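Local coordinates for oxetanocin-like protein (Pyrococcus furiosus, PDB 1XX7) that probably hydrolyses 2'-deoxyribonucleoside 5'-phosphates to 2'-deoxyribonucleosides and phosphate, as a metal-dependent enzyme of the HD family, at residues A[132-137]-A[175-180]; A[51-56]-A[61-66]; A[69-74]-A[114-119]. One frame throughout, in Å; residues are numbered along the deposited sequence.

Interactions 2 and 3 share helix 65-74: interaction 2 packs the loop before it, and V65 of its first turn, against helix 38-58, and interaction 3 crosses its last turns with helix 111-119. Their centres lie about 15 Å apart. Interaction 1 is about 18 Å, centre to centre, from interaction 2 and about 20 Å from interaction 3, yet side chains bridge both gaps: L134 CD1 meets L52 CD1 at 4.1 Å, and Y117 OH lies 3.0 Å from D132 OD2. This second meeting is at the nickel site, where D132 helps to hold the ion. Interactions 1 and 3 lie on opposite sides of the chain's centre, and all three contacts touch the second subunit.

Interaction 1. Residues A[132-137]-A[175-180]; sequences DKLDMI and EEVRRL. With NI (nickel (II) ion), chain G.
V177 on helix 171-179 reaches across to L134 and I137 on helix 123-145, and its two methyls make the contact. Its CB points toward the other helix and carries the methyls there, itself meeting neither residue. CG1, set anti to the backbone N (chi1 169°), goes to I137 and comes within 3.8 Å of I137 CG2. The two side chains cross at about a right angle there, a methyl-to-methyl meeting. CG2, anti to the carbonyl carbon, turns toward L134 and stops 4.3 Å from L134 CD2, a looser touch. L134 itself does not aim at V177 from its CB; the end of its chain brings CD2 nearer. The nearest backbone pair, I137 CA and V177 CA, is 7.9 Å apart, and the buried surface is modest at 125 Å², as fits an apolar contact made by methyl ends alone.

Helix 123-145 turns a different side to the nickel site, probably the active site. D132 OD1 binds the nickel ion at 2.0 Å, while D132 OD2 remains 3.5 Å from it, so the carboxylate coordinates through one oxygen. H41, H75 and D76 supply the other protein ligands, completing the H...HD...D signature of the HD family. D135, one turn further on, is a second-shell residue: its OD2 hydrogen-bonds to ND1 of the nickel ligand H41, and its OD1 forms salt bridges with R44 and with K20 of the second subunit.

The apolar contact is thus wedged between elements: L134 also packs on L52 of helix 38-58 and on L161 of helix 157-161, I137 on L158 of that same short helix, and V177 on I138 of helix 123-145 and on I10 of the second subunit.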
ATOM      1  N   ASP A 132      -3.949  26.426  -2.095  1.00 23.11           N
ATOM      2  CA  ASP A 132      -3.477  25.433  -1.166  1.00 23.80           C
ATOM      3  C   ASP A 132      -4.588  24.866  -0.244  1.00 23.91           C
ATOM      4  O   ASP A 132      -4.731  23.638  -0.058  1.00 21.40           O
ATOM      5  CB  ASP A 132      -2.372  26.073  -0.355  1.00 18.65           C
ATOM      6  CG  ASP A 132      -1.711  25.099   0.564  1.00 20.54           C
ATOM      7  OD1 ASP A 132      -1.016  24.206   0.091  1.00 22.50           O
ATOM      8  OD2 ASP A 132      -1.904  25.205   1.772  1.00 23.85           O
ATOM      9  N   LYS A 133      -5.370  25.788   0.309  1.00 25.09           N
ATOM     10  CA  LYS A 133      -6.517  25.457   1.131  1.00 22.62           C
ATOM     11  C   LYS A 133      -7.606  24.787   0.355  1.00 21.36           C
ATOM     12  O   LYS A 133      -8.249  23.878   0.863  1.00 22.89           O
ATOM     13  CB  LYS A 133      -7.018  26.723   1.831  1.00 28.52           C
ATOM     14  CG  LYS A 133      -6.033  27.159   2.944  1.00 29.43           C
ATOM     15  CD  LYS A 133      -6.231  28.594   3.371  1.00 35.18           C
ATOM     16  CE  LYS A 133      -5.277  28.971   4.515  1.00 35.55           C
ATOM     17  NZ  LYS A 133      -5.178  27.842   5.519  1.00 38.14           N
ATOM     18  N   LEU A 134      -7.825  25.220  -0.882  1.00 19.47           N
ATOM     19  CA  LEU A 134      -8.812  24.561  -1.754  1.00 20.68           C
ATOM     20  C   LEU A 134      -8.436  23.128  -2.126  1.00 18.81           C
ATOM     21  O   LEU A 134      -9.288  22.273  -2.151  1.00 18.16           O
ATOM     22  CB  LEU A 134      -9.059  25.375  -3.009  1.00 23.41           C
ATOM     23  CG  LEU A 134      -9.764  26.718  -2.751  1.00 25.05           C
ATOM     24  CD1 LEU A 134     -10.054  27.374  -4.079  1.00 28.79           C
ATOM     25  CD2 LEU A 134     -11.029  26.567  -1.938  1.00 27.78           C
ATOM     26  N   ASP A 135      -7.165  22.883  -2.436  1.00 19.05           N
ATOM     27  CA  ASP A 135      -6.710  21.537  -2.686  1.00 20.05           C
ATOM     28  C   ASP A 135      -7.027  20.620  -1.464  1.00 15.88           C
ATOM     29  O   ASP A 135      -7.568  19.539  -1.631  1.00 17.78           O
ATOM     30  CB  ASP A 135      -5.217  21.506  -2.950  1.00 19.98           C
ATOM     31  CG  ASP A 135      -4.683  20.099  -3.001  1.00 20.96           C
ATOM     32  OD1 ASP A 135      -5.027  19.344  -3.950  1.00 20.41           O
ATOM     33  OD2 ASP A 135      -3.949  19.744  -2.071  1.00 20.04           O
ATOM     34  N   MET A 136      -6.701  21.098  -0.266  1.00 15.98           N
ATOM     35  CA  MET A 136      -6.938  20.383   1.006  1.00 18.58           C
ATOM     36  C   MET A 136      -8.392  20.054   1.294  1.00 16.58           C
ATOM     37  O   MET A 136      -8.698  18.959   1.680  1.00 18.85           O
ATOM     38  CB  MET A 136      -6.365  21.159   2.188  1.00 18.48           C
ATOM     39  CG  MET A 136      -6.263  20.299   3.430  1.00 26.10           C
ATOM     40  SD  MET A 136      -5.529  21.113   4.891  1.00 32.51           S
ATOM     41  CE  MET A 136      -7.025  22.078   5.314  1.00 35.88           C
ATOM     42  N   ILE A 137      -9.277  21.018   1.084  1.00 18.86           N
ATOM     43  CA  ILE A 137     -10.655  20.876   1.423  1.00 19.17           C
ATOM     44  C   ILE A 137     -11.306  19.950   0.442  1.00 20.27           C
ATOM     45  O   ILE A 137     -12.151  19.121   0.819  1.00 21.28           O
ATOM     46  CB  ILE A 137     -11.427  22.246   1.389  1.00 23.31           C
ATOM     47  CG1 ILE A 137     -10.844  23.239   2.389  1.00 24.81           C
ATOM     48  CG2 ILE A 137     -12.913  22.038   1.735  1.00 23.84           C
ATOM     49  CD1 ILE A 137     -11.358  24.639   2.142  1.00 26.24           C
ATOM     50  N   GLU A 175     -18.129  28.881  -3.284  1.00 45.82           N
ATOM     51  CA  GLU A 175     -19.499  28.386  -3.064  1.00 46.42           C
ATOM     52  C   GLU A 175     -19.680  26.944  -3.601  1.00 44.58           C
ATOM     53  O   GLU A 175     -20.350  26.155  -2.978  1.00 41.24           O
ATOM     54  CB  GLU A 175     -20.547  29.337  -3.683  1.00 42.60           C
ATOM     55  N   GLU A 176     -19.089  26.624  -4.757  1.00 45.66           N
ATOM     56  CA  GLU A 176     -19.097  25.248  -5.270  1.00 44.62           C
ATOM     57  C   GLU A 176     -18.493  24.309  -4.233  1.00 43.29           C
ATOM     58  O   GLU A 176     -19.022  23.228  -3.989  1.00 44.71           O
ATOM     59  CB  GLU A 176     -18.314  25.122  -6.583  1.00 44.18           C
ATOM     60  CG  GLU A 176     -18.969  25.731  -7.802  1.00 44.94           C
ATOM     61  CD  GLU A 176     -18.012  25.819  -9.013  1.00 47.50           C
ATOM     62  OE1 GLU A 176     -17.281  24.850  -9.283  1.00 43.70           O
ATOM     63  OE2 GLU A 176     -17.999  26.863  -9.713  1.00 52.11           O
ATOM     64  N   VAL A 177     -17.400  24.745  -3.607  1.00 42.89           N
ATOM     65  CA  VAL A 177     -16.665  23.921  -2.643  1.00 43.42           C
ATOM     66  C   VAL A 177     -17.497  23.711  -1.365  1.00 47.80           C
ATOM     67  O   VAL A 177     -17.570  22.588  -0.836  1.00 48.12           O
ATOM     68  CB  VAL A 177     -15.237  24.503  -2.348  1.00 37.69           C
ATOM     69  CG1 VAL A 177     -14.585  23.813  -1.181  1.00 35.50           C
ATOM     70  CG2 VAL A 177     -14.358  24.381  -3.571  1.00 37.17           C
ATOM     71  N   ARG A 178     -18.127  24.783  -0.894  1.00 52.04           N
ATOM     72  CA  ARG A 178     -19.076  24.706   0.212  1.00 54.82           C
ATOM     73  C   ARG A 178     -20.215  23.723  -0.115  1.00 54.03           C
ATOM     74  O   ARG A 178     -20.607  22.928   0.730  1.00 53.97           O
ATOM     75  CB  ARG A 178     -19.634  26.111   0.557  1.00 56.58           C
ATOM     76  CG  ARG A 178     -20.241  26.201   1.979  1.00 58.31           C
ATOM     77  CD  ARG A 178     -20.469  27.638   2.465  1.00 58.72           C
ATOM     78  NE  ARG A 178     -19.267  28.242   3.078  1.00 61.17           N
ATOM     79  CZ  ARG A 178     -18.646  29.361   2.661  1.00 59.89           C
ATOM     80  NH1 ARG A 178     -19.096  30.052   1.615  1.00 59.26           N
ATOM     81  NH2 ARG A 178     -17.563  29.799   3.306  1.00 58.26           N
ATOM     82  N   ARG A 179     -20.706  23.766  -1.356  1.00 55.41           N
ATOM     83  CA  ARG A 179     -21.806  22.889  -1.827  1.00 55.56           C
ATOM     84  C   ARG A 179     -21.504  21.365  -1.761  1.00 56.24           C
ATOM     85  O   ARG A 179     -22.424  20.542  -1.800  1.00 55.34           O
ATOM     86  CB  ARG A 179     -22.245  23.282  -3.254  1.00 54.98           C
ATOM     87  CG  ARG A 179     -23.528  24.115  -3.300  1.00 54.66           C
ATOM     88  N   LEU A 180     -20.228  20.999  -1.663  1.00 54.76           N
ATOM     89  CA  LEU A 180     -19.845  19.601  -1.448  1.00 53.65           C
ATOM     90  C   LEU A 180     -20.228  19.207  -0.009  1.00 53.47           C
ATOM     91  O   LEU A 180     -19.582  18.379   0.621  1.00 52.37           O
ATOM     92  CB  LEU A 180     -18.337  19.408  -1.703  1.00 49.94           C
ATOM     93  CG  LEU A 180     -17.793  19.875  -3.059  1.00 47.81           C
ATOM     94  CD1 LEU A 180     -16.285  19.923  -3.052  1.00 47.32           C
ATOM     95  CD2 LEU A 180     -18.289  19.024  -4.207  1.00 47.46           C
TER
HETATM   96 NI    NI G 201       0.695  23.238   0.565  1.00 32.09          NI

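Interaction 2. Residues A[51-56]-A[61-66]; sequences LLAEEL and VEIDVE
A helix-loop-helix connection of the all-helical HD domain brings A53 and L56, near the end of helix 38-58, against V61, I63 and V65 of the segment leading into helix 65-74. The turn is closed by a backbone hydrogen bond from V61 N to L56 O, 2.8 Å long with an N-H...O angle of 157°; the donor is tilted 32° from the carbonyl plane. Next to that bond L56 and V61 also pack through their CB atoms, 4.1 Å apart, and Y169 touches both residues from outside the connection.

Beyond the turn, L56 continues to I63. Its CG is anti to the carbonyl carbon (chi1 -78°), and the CD1 methyl meets both I63 CG1 and I63 CD1 at 4.0 Å. I63 in turn packs on E124 and L127 of helix 123-145, so the exit segment joins three helices.

Helix 65-74 then starts from D64 at its N-cap position, where D64 OD1 accepts a hydrogen bond from K67 N. The first helical residue, V65, faces back to helix 38-58: V65 CG2, anti to the carbonyl carbon, rests 4.0 Å from A53 CB, and the bent chain of E54, crossing V65 at about a right angle, brings OE2 to 4.2 Å from that same V65 methyl.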
ATOM      1  N   LEU A  51      -5.773  27.881 -12.735  1.00 25.76           N
ATOM      2  CA  LEU A  51      -7.207  27.999 -12.910  1.00 31.16           C
ATOM      3  C   LEU A  51      -7.777  29.289 -12.265  1.00 30.76           C
ATOM      4  O   LEU A  51      -8.521  30.041 -12.901  1.00 27.60           O
ATOM      5  CB  LEU A  51      -7.908  26.765 -12.309  1.00 34.70           C
ATOM      6  CG  LEU A  51      -9.151  26.319 -13.058  1.00 39.44           C
ATOM      7  CD1 LEU A  51      -8.775  25.645 -14.437  1.00 41.91           C
ATOM      8  CD2 LEU A  51     -10.028  25.382 -12.198  1.00 38.64           C
ATOM      9  N   LEU A  52      -7.430  29.541 -11.008  1.00 29.75           N
ATOM     10  CA  LEU A  52      -7.929  30.732 -10.324  1.00 28.81           C
ATOM     11  C   LEU A  52      -7.372  32.018 -10.959  1.00 27.32           C
ATOM     12  O   LEU A  52      -8.125  32.949 -11.185  1.00 26.97           O
ATOM     13  CB  LEU A  52      -7.655  30.684  -8.818  1.00 28.09           C
ATOM     14  CG  LEU A  52      -8.242  29.516  -7.979  1.00 30.18           C
ATOM     15  CD1 LEU A  52      -7.661  29.543  -6.588  1.00 30.88           C
ATOM     16  CD2 LEU A  52      -9.701  29.531  -7.891  1.00 30.88           C
ATOM     17  N   ALA A  53      -6.069  32.061 -11.240  1.00 26.77           N
ATOM     18  CA  ALA A  53      -5.469  33.174 -11.979  1.00 26.40           C
ATOM     19  C   ALA A  53      -6.303  33.503 -13.226  1.00 30.05           C
ATOM     20  O   ALA A  53      -6.627  34.667 -13.469  1.00 28.65           O
ATOM     21  CB  ALA A  53      -4.027  32.847 -12.369  1.00 27.71           C
ATOM     22  N   GLU A  54      -6.702  32.481 -13.983  1.00 31.53           N
ATOM     23  CA  GLU A  54      -7.514  32.716 -15.190  1.00 35.58           C
ATOM     24  C   GLU A  54      -8.944  33.194 -14.940  1.00 34.59           C
ATOM     25  O   GLU A  54      -9.398  34.118 -15.609  1.00 34.29           O
ATOM     26  CB  GLU A  54      -7.447  31.522 -16.142  1.00 35.87           C
ATOM     27  CG  GLU A  54      -6.030  31.395 -16.759  1.00 40.79           C
ATOM     28  CD  GLU A  54      -5.469  32.788 -17.320  1.00 47.34           C
ATOM     29  OE1 GLU A  54      -6.014  33.206 -18.395  1.00 45.03           O
ATOM     30  OE2 GLU A  54      -4.515  33.435 -16.674  1.00 41.08           O
ATOM     31  N   GLU A  55      -9.627  32.599 -13.976  1.00 34.59           N
ATOM     32  CA  GLU A  55     -10.893  33.136 -13.475  1.00 38.09           C
ATOM     33  C   GLU A  55     -10.800  34.639 -13.017  1.00 38.45           C
ATOM     34  O   GLU A  55     -11.731  35.426 -13.256  1.00 35.47           O
ATOM     35  CB  GLU A  55     -11.407  32.257 -12.333  1.00 41.71           C
ATOM     36  CG  GLU A  55     -12.672  32.760 -11.644  1.00 49.28           C
ATOM     37  CD  GLU A  55     -13.859  32.946 -12.615  1.00 55.15           C
ATOM     38  OE1 GLU A  55     -13.964  32.159 -13.593  1.00 56.01           O
ATOM     39  OE2 GLU A  55     -14.681  33.876 -12.388  1.00 58.22           O
ATOM     40  N   LEU A  56      -9.690  35.005 -12.359  1.00 36.11           N
ATOM     41  CA  LEU A  56      -9.458  36.386 -11.886  1.00 35.12           C
ATOM     42  C   LEU A  56      -9.245  37.371 -13.052  1.00 36.39           C
ATOM     43  O   LEU A  56      -9.689  38.517 -12.997  1.00 34.99           O
ATOM     44  CB  LEU A  56      -8.261  36.436 -10.910  1.00 33.83           C
ATOM     45  CG  LEU A  56      -8.556  35.945  -9.472  1.00 31.97           C
ATOM     46  CD1 LEU A  56      -7.336  35.802  -8.649  1.00 26.07           C
ATOM     47  CD2 LEU A  56      -9.540  36.868  -8.750  1.00 36.03           C
ATOM     48  N   VAL A  61      -9.030  41.183 -12.791  1.00 37.14           N
ATOM     49  CA  VAL A  61      -8.005  41.257 -11.743  1.00 34.47           C
ATOM     50  C   VAL A  61      -6.721  40.697 -12.322  1.00 34.40           C
ATOM     51  O   VAL A  61      -6.620  39.514 -12.587  1.00 37.32           O
ATOM     52  CB  VAL A  61      -8.426  40.473 -10.486  1.00 34.38           C
ATOM     53  CG1 VAL A  61      -7.423  40.678  -9.333  1.00 34.96           C
ATOM     54  CG2 VAL A  61      -9.808  40.880 -10.047  1.00 33.11           C
ATOM     55  N   GLU A  62      -5.757  41.567 -12.560  1.00 35.47           N
ATOM     56  CA  GLU A  62      -4.482  41.160 -13.104  1.00 36.47           C
ATOM     57  C   GLU A  62      -3.696  40.460 -12.009  1.00 33.59           C
ATOM     58  O   GLU A  62      -3.715  40.865 -10.854  1.00 34.37           O
ATOM     59  CB  GLU A  62      -3.688  42.361 -13.658  1.00 37.54           C
ATOM     60  N   ILE A  63      -3.012  39.394 -12.398  1.00 33.09           N
ATOM     61  CA  ILE A  63      -2.164  38.626 -11.501  1.00 29.52           C
ATOM     62  C   ILE A  63      -0.877  38.499 -12.271  1.00 29.24           C
ATOM     63  O   ILE A  63      -0.905  38.369 -13.498  1.00 24.43           O
ATOM     64  CB  ILE A  63      -2.817  37.236 -11.211  1.00 29.89           C
ATOM     65  CG1 ILE A  63      -4.091  37.404 -10.356  1.00 32.64           C
ATOM     66  CG2 ILE A  63      -1.834  36.239 -10.560  1.00 29.66           C
ATOM     67  CD1 ILE A  63      -3.870  37.870  -8.889  1.00 29.27           C
ATOM     68  N   ASP A  64       0.246  38.576 -11.569  1.00 26.29           N
ATOM     69  CA  ASP A  64       1.508  38.116 -12.104  1.00 25.74           C
ATOM     70  C   ASP A  64       1.539  36.565 -12.058  1.00 25.90           C
ATOM     71  O   ASP A  64       1.913  35.960 -11.061  1.00 27.24           O
ATOM     72  CB  ASP A  64       2.630  38.729 -11.277  1.00 24.83           C
ATOM     73  CG  ASP A  64       3.999  38.388 -11.786  1.00 22.65           C
ATOM     74  OD1 ASP A  64       4.155  37.621 -12.757  1.00 28.87           O
ATOM     75  OD2 ASP A  64       4.956  38.903 -11.199  1.00 29.00           O
ATOM     76  N   VAL A  65       1.121  35.947 -13.153  1.00 25.22           N
ATOM     77  CA  VAL A  65       0.921  34.527 -13.221  1.00 25.27           C
ATOM     78  C   VAL A  65       2.220  33.767 -13.112  1.00 23.97           C
ATOM     79  O   VAL A  65       2.276  32.760 -12.424  1.00 20.15           O
ATOM     80  CB  VAL A  65       0.156  34.134 -14.481  1.00 29.57           C
ATOM     81  CG1 VAL A  65       0.002  32.582 -14.573  1.00 28.94           C
ATOM     82  CG2 VAL A  65      -1.217  34.822 -14.483  1.00 28.22           C
ATOM     83  N   GLU A  66       3.263  34.276 -13.761  1.00 20.84           N
ATOM     84  CA  GLU A  66       4.582  33.722 -13.646  1.00 20.50           C
ATOM     85  C   GLU A  66       4.989  33.595 -12.203  1.00 27.52           C
ATOM     86  O   GLU A  66       5.351  32.478 -11.761  1.00 25.03           O
ATOM     87  CB  GLU A  66       5.605  34.586 -14.377  1.00 21.89           C
ATOM     88  CG  GLU A  66       6.983  34.044 -14.307  1.00 26.37           C
ATOM     89  CD  GLU A  66       7.968  34.757 -15.173  1.00 29.68           C
ATOM     90  OE1 GLU A  66       7.567  35.419 -16.150  1.00 36.18           O
ATOM     91  OE2 GLU A  66       9.158  34.635 -14.881  1.00 28.30           O
TER

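Interaction 3. Residues A[69-74]-A[114-119]; sequences LKIAII and FEEYSK
I71 overlaps the base of Y117 on the crossing helix: I71 CG2 lies 3.7 Å from Y117 CB and approaches the tyrosine ring obliquely. Its longer branch goes elsewhere, with I71 CD1 ending 4.1 Å from E116 OE1, an oxygen that T122 OG1 satisfies by a hydrogen bond. One turn later I74 CD1 meets F114, 3.9 Å from F114 CB. I74 CG1 lies between the backbone N and the carbonyl carbon (chi1 62°), which directs CD1 to F114.

The axes of the two short segments come within 9.6 Å and cross at -82°, so near-perpendicular packing confines the touching to these few side chains. Within segment 114-119, F114 O accepts from both S118 N and S118 OG (2.7 Å for the hydroxyl), the donors arriving from opposite faces of the carbonyl plane.

Across the segments the contact is chiefly apolar, resting on van der Waals packing. It nevertheless packs the root of a side chain that reaches the nickel site: the Y117 ring meets that of the nickel ligand H75 and makes a cation-pi contact with K129. The touch at Y117 CB would be consistent with I71 limiting movement of the tyrosine's base.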
ATOM      1  N   LEU A  69       2.773  30.951 -10.201  1.00 22.43           N
ATOM      2  CA  LEU A  69       3.143  29.574 -10.495  1.00 19.87           C
ATOM      3  C   LEU A  69       4.475  29.217  -9.877  1.00 19.08           C
ATOM      4  O   LEU A  69       4.614  28.102  -9.317  1.00 18.69           O
ATOM      5  CB  LEU A  69       3.143  29.283 -12.004  1.00 22.91           C
ATOM      6  CG  LEU A  69       1.833  29.575 -12.731  1.00 25.10           C
ATOM      7  CD1 LEU A  69       1.997  29.367 -14.274  1.00 25.04           C
ATOM      8  CD2 LEU A  69       0.708  28.746 -12.173  1.00 25.19           C
ATOM      9  N   LYS A  70       5.452  30.122  -9.890  1.00 19.90           N
ATOM     10  CA  LYS A  70       6.713  29.795  -9.200  1.00 19.80           C
ATOM     11  C   LYS A  70       6.463  29.552  -7.701  1.00 23.38           C
ATOM     12  O   LYS A  70       7.020  28.637  -7.110  1.00 21.17           O
ATOM     13  CB  LYS A  70       7.758  30.883  -9.337  1.00 23.91           C
ATOM     14  CG  LYS A  70       8.361  31.102 -10.692  1.00 26.14           C
ATOM     15  CD  LYS A  70       9.360  32.243 -10.617  1.00 28.66           C
ATOM     16  CE  LYS A  70       9.981  32.556 -11.948  1.00 34.50           C
ATOM     17  NZ  LYS A  70      11.237  33.407 -11.813  1.00 38.93           N
ATOM     18  N   ILE A  71       5.613  30.376  -7.101  1.00 21.97           N
ATOM     19  CA  ILE A  71       5.325  30.268  -5.663  1.00 22.25           C
ATOM     20  C   ILE A  71       4.643  28.939  -5.340  1.00 20.36           C
ATOM     21  O   ILE A  71       4.990  28.299  -4.374  1.00 19.73           O
ATOM     22  CB  ILE A  71       4.429  31.430  -5.163  1.00 20.38           C
ATOM     23  CG1 ILE A  71       5.181  32.774  -5.218  1.00 20.90           C
ATOM     24  CG2 ILE A  71       3.886  31.136  -3.743  1.00 21.85           C
ATOM     25  CD1 ILE A  71       4.262  34.006  -5.074  1.00 22.69           C
ATOM     26  N   ALA A  72       3.656  28.571  -6.156  1.00 19.85           N
ATOM     27  CA  ALA A  72       2.929  27.337  -6.003  1.00 18.07           C
ATOM     28  C   ALA A  72       3.851  26.089  -6.045  1.00 19.01           C
ATOM     29  O   ALA A  72       3.665  25.155  -5.275  1.00 21.23           O
ATOM     30  CB  ALA A  72       1.891  27.239  -7.066  1.00 17.81           C
ATOM     31  N   ILE A  73       4.828  26.131  -6.942  1.00 20.55           N
ATOM     32  CA  ILE A  73       5.833  25.109  -7.114  1.00 24.49           C
ATOM     33  C   ILE A  73       6.768  24.997  -5.936  1.00 21.89           C
ATOM     34  O   ILE A  73       7.042  23.875  -5.474  1.00 23.75           O
ATOM     35  CB  ILE A  73       6.628  25.301  -8.426  1.00 23.52           C
ATOM     36  CG1 ILE A  73       5.728  25.024  -9.609  1.00 21.67           C
ATOM     37  CG2 ILE A  73       7.835  24.322  -8.495  1.00 27.21           C
ATOM     38  CD1 ILE A  73       6.263  25.601 -10.903  1.00 24.21           C
ATOM     39  N   ILE A  74       7.233  26.121  -5.412  1.00 22.43           N
ATOM     40  CA  ILE A  74       8.228  26.063  -4.317  1.00 20.67           C
ATOM     41  C   ILE A  74       7.588  26.043  -2.917  1.00 21.50           C
ATOM     42  O   ILE A  74       8.264  25.821  -1.940  1.00 19.55           O
ATOM     43  CB  ILE A  74       9.286  27.184  -4.439  1.00 24.24           C
ATOM     44  CG1 ILE A  74       8.659  28.576  -4.333  1.00 28.10           C
ATOM     45  CG2 ILE A  74      10.045  27.061  -5.807  1.00 24.27           C
ATOM     46  CD1 ILE A  74       8.476  29.099  -2.960  1.00 29.58           C
ATOM     47  N   PHE A 114       8.853  32.316  -1.064  1.00 35.83           N
ATOM     48  CA  PHE A 114       8.274  31.587   0.083  1.00 34.53           C
ATOM     49  C   PHE A 114       7.803  32.559   1.204  1.00 37.52           C
ATOM     50  O   PHE A 114       6.813  32.270   1.893  1.00 36.92           O
ATOM     51  CB  PHE A 114       9.235  30.542   0.634  1.00 33.98           C
ATOM     52  CG  PHE A 114       8.702  29.798   1.835  1.00 35.00           C
ATOM     53  CD1 PHE A 114       7.722  28.816   1.689  1.00 32.46           C
ATOM     54  CD2 PHE A 114       9.157  30.096   3.117  1.00 34.84           C
ATOM     55  CE1 PHE A 114       7.216  28.133   2.798  1.00 33.24           C
ATOM     56  CE2 PHE A 114       8.643  29.412   4.235  1.00 36.85           C
ATOM     57  CZ  PHE A 114       7.675  28.424   4.069  1.00 33.69           C
ATOM     58  N   GLU A 115       8.485  33.714   1.356  1.00 37.48           N
ATOM     59  CA  GLU A 115       7.991  34.792   2.247  1.00 36.20           C
ATOM     60  C   GLU A 115       6.619  35.277   1.789  1.00 33.21           C
ATOM     61  O   GLU A 115       5.722  35.453   2.623  1.00 32.18           O
ATOM     62  CB  GLU A 115       8.981  35.986   2.360  1.00 36.42           C
ATOM     63  N   GLU A 116       6.448  35.491   0.475  1.00 30.88           N
ATOM     64  CA  GLU A 116       5.166  35.958  -0.046  1.00 29.72           C
ATOM     65  C   GLU A 116       4.063  34.954   0.244  1.00 32.01           C
ATOM     66  O   GLU A 116       2.912  35.323   0.549  1.00 29.25           O
ATOM     67  CB  GLU A 116       5.210  36.189  -1.562  1.00 30.59           C
ATOM     68  CG  GLU A 116       5.679  37.579  -1.972  1.00 32.62           C
ATOM     69  CD  GLU A 116       5.408  37.918  -3.414  1.00 26.96           C
ATOM     70  OE1 GLU A 116       4.252  37.904  -3.884  1.00 26.17           O
ATOM     71  OE2 GLU A 116       6.366  38.286  -4.066  1.00 34.28           O
ATOM     72  N   TYR A 117       4.392  33.675   0.069  1.00 31.01           N
ATOM     73  CA  TYR A 117       3.429  32.610   0.331  1.00 28.44           C
ATOM     74  C   TYR A 117       3.087  32.650   1.839  1.00 24.63           C
ATOM     75  O   TYR A 117       1.886  32.712   2.221  1.00 24.62           O
ATOM     76  CB  TYR A 117       3.946  31.210  -0.089  1.00 27.88           C
ATOM     77  CG  TYR A 117       2.992  30.132   0.354  1.00 29.95           C
ATOM     78  CD1 TYR A 117       1.782  29.987  -0.276  1.00 25.53           C
ATOM     79  CD2 TYR A 117       3.257  29.331   1.465  1.00 29.17           C
ATOM     80  CE1 TYR A 117       0.891  29.071   0.111  1.00 26.41           C
ATOM     81  CE2 TYR A 117       2.313  28.370   1.889  1.00 29.23           C
ATOM     82  CZ  TYR A 117       1.133  28.273   1.190  1.00 28.16           C
ATOM     83  OH  TYR A 117       0.157  27.365   1.507  1.00 31.77           O
ATOM     84  N   SER A 118       4.119  32.619   2.675  1.00 25.06           N
ATOM     85  CA  SER A 118       3.868  32.471   4.109  1.00 33.68           C
ATOM     86  C   SER A 118       3.155  33.710   4.677  1.00 31.79           C
ATOM     87  O   SER A 118       2.233  33.588   5.430  1.00 32.87           O
ATOM     88  CB  SER A 118       5.133  32.076   4.898  1.00 34.57           C
ATOM     89  OG  SER A 118       6.246  32.823   4.516  1.00 41.67           O
ATOM     90  N   LYS A 119       3.508  34.893   4.230  1.00 33.08           N
ATOM     91  CA  LYS A 119       2.820  36.091   4.696  1.00 29.68           C
ATOM     92  C   LYS A 119       1.432  36.218   4.115  1.00 29.21           C
ATOM     93  O   LYS A 119       0.518  36.681   4.811  1.00 25.60           O
ATOM     94  CB  LYS A 119       3.664  37.312   4.361  1.00 35.31           C
ATOM     95  CG  LYS A 119       4.956  37.388   5.164  1.00 37.20           C
ATOM     96  CD  LYS A 119       4.679  37.769   6.617  1.00 41.11           C
ATOM     97  CE  LYS A 119       5.958  38.301   7.319  1.00 42.86           C
TER